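Putative potassium transport protein (Staphylococcus aureus 08BA02176, PDB 4XTT) forms a regulatory subunit of a potassium transporter and binds the second messenger c-di-AMP through its RCK C domain. Local coordinates at the interface of chains A and B. Residues are numbered along the deposited sequence; one frame, centred on the assembly and turned at random. Chains: chain A/B, Putative potassium transport protein.

Contact 1: the interface of chains A and B. Residues chain A 1, 4; chain B 17, 19, 70.
The N-terminal loop of chain A and the first turn of its helix 3-11 lie over strands 17-21 and 68-72 of chain B, with A:Ala1 set against B:Glu19 and, less closely, against B:Ile70. A:Ala1 is poorly ordered, and its methyl CB is modelled too near the carboxylate of B:Glu19 to be taken literally; that approach is doubtful and shows only which groups are neighbours. A small side chain such as alanine's would let the terminus lie close over the sheet, though its exact position is uncertain. B:Glu19 reaches toward it by a long arm: CG stands beside the backbone N, anti to the carbonyl carbon (chi1 -82°), and the chain runs out extended beyond CG (chi2 176°), bringing the carboxylate tip first toward the loop. The methylene stem of B:Glu19 also passes near A:Ala1, but that spacing is as doubtful as the approach at the carboxylate. No hydrogen bond or salt bridge crosses this patch. The carboxylate lies beyond the N-terminal end of helix 3-11, whose dipole might favour its negative charge. B:Ile70 offers two branches. Its CG2 methyl points toward the backbone of A:Ala1, 3.9 Å from the carbonyl O, while CD1, at the end of the extended branch (chi2 -179°), comes within 4.1 Å of the hydroxyl OG of A:Ser4. A beta-branched residue fits a strand well and gives the sheet an apolar surface here, continued by B:Ile17, whose CG2 is 3.6 Å from CG2 of B:Ile70. B:Ile17 itself stands at the margin, its CG2 methyl 4.3 Å from the carbonyl O of A:Ala1. Serine is apt near the start of a helix because its short hydroxyl can turn back to the preceding backbone: A:Ser4 OG makes a weak hydrogen bond of 3.1 Å to the carbonyl O of A:Ala1.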
# COMPACT_ATOMS: atom_id res chain seq x y z
N ALA A 1 -3.11 15.05 -3.99
CA ALA A 1 -2.17 14.02 -4.40
C ALA A 1 -2.42 12.65 -3.81
O ALA A 1 -1.53 11.93 -3.48
CB ALA A 1 -0.75 14.46 -4.14
N SER A 4 -3.04 11.58 -7.69
CA SER A 4 -1.84 11.38 -8.41
C SER A 4 -1.57 9.92 -8.42
O SER A 4 -0.97 9.43 -9.31
CB SER A 4 -0.69 12.11 -7.76
OG SER A 4 -0.60 11.78 -6.42
N ILE B 17 -4.53 10.62 2.79
CA ILE B 17 -3.36 10.26 2.00
C ILE B 17 -2.50 11.51 1.80
O ILE B 17 -2.96 12.53 1.30
CB ILE B 17 -3.77 9.66 0.65
CG1 ILE B 17 -4.63 8.41 0.87
CG2 ILE B 17 -2.55 9.40 -0.21
CD1 ILE B 17 -4.96 7.65 -0.39
N GLU B 19 1.45 13.53 0.94
CA GLU B 19 2.78 13.56 0.34
C GLU B 19 3.79 13.98 1.39
O GLU B 19 3.54 14.89 2.18
CB GLU B 19 2.82 14.52 -0.84
CG GLU B 19 2.30 13.94 -2.13
CD GLU B 19 2.27 14.95 -3.24
OE1 GLU B 19 3.06 15.92 -3.16
OE2 GLU B 19 1.47 14.79 -4.19
N ILE B 70 4.26 8.85 -0.76
CA ILE B 70 2.81 8.98 -0.64
C ILE B 70 2.28 7.97 0.40
O ILE B 70 2.44 6.76 0.26
CB ILE B 70 2.13 8.79 -2.00
CG1 ILE B 70 2.80 9.68 -3.04
CG2 ILE B 70 0.65 9.11 -1.88
CD1 ILE B 70 2.19 9.59 -4.42

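Contact 2: the interface of chains A and B. Residues chain A 4-5, 8-9, 15; chain B 53, 55.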
# COMPACT_ATOMS: atom_id res chain seq x y z
N SER A 4 -3.04 11.58 -7.69
CA SER A 4 -1.84 11.38 -8.41
C SER A 4 -1.57 9.92 -8.42
O SER A 4 -0.97 9.43 -9.31
CB SER A 4 -0.69 12.11 -7.76
OG SER A 4 -0.60 11.78 -6.42
N VAL A 5 -2.04 9.23 -7.42
CA VAL A 5 -1.88 7.78 -7.38
C VAL A 5 -2.90 7.18 -8.33
O VAL A 5 -2.60 6.28 -9.09
CB VAL A 5 -2.12 7.20 -5.97
CG1 VAL A 5 -2.21 5.68 -6.03
CG2 VAL A 5 -1.03 7.65 -5.00
N TYR A 8 -2.06 7.96 -12.12
CA TYR A 8 -1.03 7.09 -12.66
C TYR A 8 -1.61 5.75 -13.11
O TYR A 8 -1.32 5.28 -14.21
CB TYR A 8 0.08 6.87 -11.62
CG TYR A 8 1.11 5.83 -12.04
CD1 TYR A 8 2.14 6.16 -12.90
CD2 TYR A 8 1.03 4.53 -11.57
CE1 TYR A 8 3.07 5.22 -13.28
CE2 TYR A 8 1.96 3.58 -11.95
CZ TYR A 8 2.98 3.93 -12.81
OH TYR A 8 3.92 3.00 -13.19
N LEU A 9 -2.44 5.16 -12.27
CA LEU A 9 -3.04 3.86 -12.53
C LEU A 9 -3.94 3.84 -13.76
O LEU A 9 -4.05 2.82 -14.44
CB LEU A 9 -3.84 3.41 -11.31
CG LEU A 9 -2.97 3.11 -10.09
CD1 LEU A 9 -3.84 3.06 -8.87
CD2 LEU A 9 -2.21 1.79 -10.26
N HIS A 15 0.02 -1.59 -14.69
CA HIS A 15 -0.24 -1.50 -13.26
C HIS A 15 -1.70 -1.16 -13.04
O HIS A 15 -2.33 -0.49 -13.87
CB HIS A 15 0.63 -0.44 -12.59
CG HIS A 15 2.10 -0.60 -12.84
ND1 HIS A 15 2.98 0.45 -12.75
CD2 HIS A 15 2.84 -1.69 -13.15
CE1 HIS A 15 4.21 0.02 -13.00
NE2 HIS A 15 4.15 -1.27 -13.25
N PHE B 53 7.11 7.88 -11.39
CA PHE B 53 6.17 7.44 -10.37
C PHE B 53 6.42 5.98 -10.04
O PHE B 53 6.06 5.08 -10.81
CB PHE B 53 4.73 7.64 -10.85
CG PHE B 53 3.74 7.75 -9.73
CD1 PHE B 53 3.46 8.98 -9.16
CD2 PHE B 53 3.10 6.62 -9.24
CE1 PHE B 53 2.56 9.08 -8.13
CE2 PHE B 53 2.19 6.72 -8.21
CZ PHE B 53 1.92 7.96 -7.65
N ILE B 55 5.16 3.03 -8.26
CA ILE B 55 4.01 2.46 -7.57
C ILE B 55 4.46 1.21 -6.82
O ILE B 55 5.39 0.53 -7.26
CB ILE B 55 2.86 2.13 -8.55
CG1 ILE B 55 1.53 2.13 -7.82
CG2 ILE B 55 3.09 0.79 -9.24
CD1 ILE B 55 1.18 3.48 -7.23
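Helix 3-11 of chain A, with the start of strand 15-21, packs on strand 52-55 of chain B, where A:Tyr8 meets B:Phe53 and B:Ile55. The two aromatic rings lie face toward face but displaced, their planes inclined by roughly 25°. B:Phe53 CD2 sits over the rim of the tyrosine ring, 3.5 Å from A:Tyr8 CG, while A:Tyr8 CB lies over the phenylalanine face. Both side chains leave the backbone with CG anti to N (chi1 173° in A:Tyr8), which carries the tyrosine ring alongside its partner. The far end of the phenylalanine ring reaches the helix: CZ is 3.8 Å from A:Val5 CA, and A:Val5 CG2 meets the ring at its edge. A flat, wholly apolar ring suits this slot between helix backbone and tyrosine. B:Ile55 fills the other end, its CB 3.8 Å from A:Tyr8 CE2 and its CG2 methyl 3.5 Å from A:His15 ND1. Tyrosine adds a polar tip to its apolar face: A:His15 ND1 donates a bent hydrogen bond of 2.7 Å to the phenol OH, tilted 17° from the imidazole plane, which helps fix the ring's direction. The contact thus lies where the N-terminal helix of one RCK C domain crosses to the neighbour's sheet, just before its own chain enters strand 15-21.

Contact 1 and contact 2 lie about 10 Å apart, measured between the centres of their C-alpha atoms, and share A:Ser4. The same N-terminal segment of chain A therefore spans several strands of chain B, its beginning at contact 1 and the body of helix 3-11 at contact 2. The larger buried surface is at contact 2, whose aromatic and aliphatic packing probably contributes more to pairing than the poorly ordered chain end at contact 1. The helix of chain B lies on chain A in the same manner, although the pairing is not exactly two-fold, an exchange consistent with a dimer of RCK C domains.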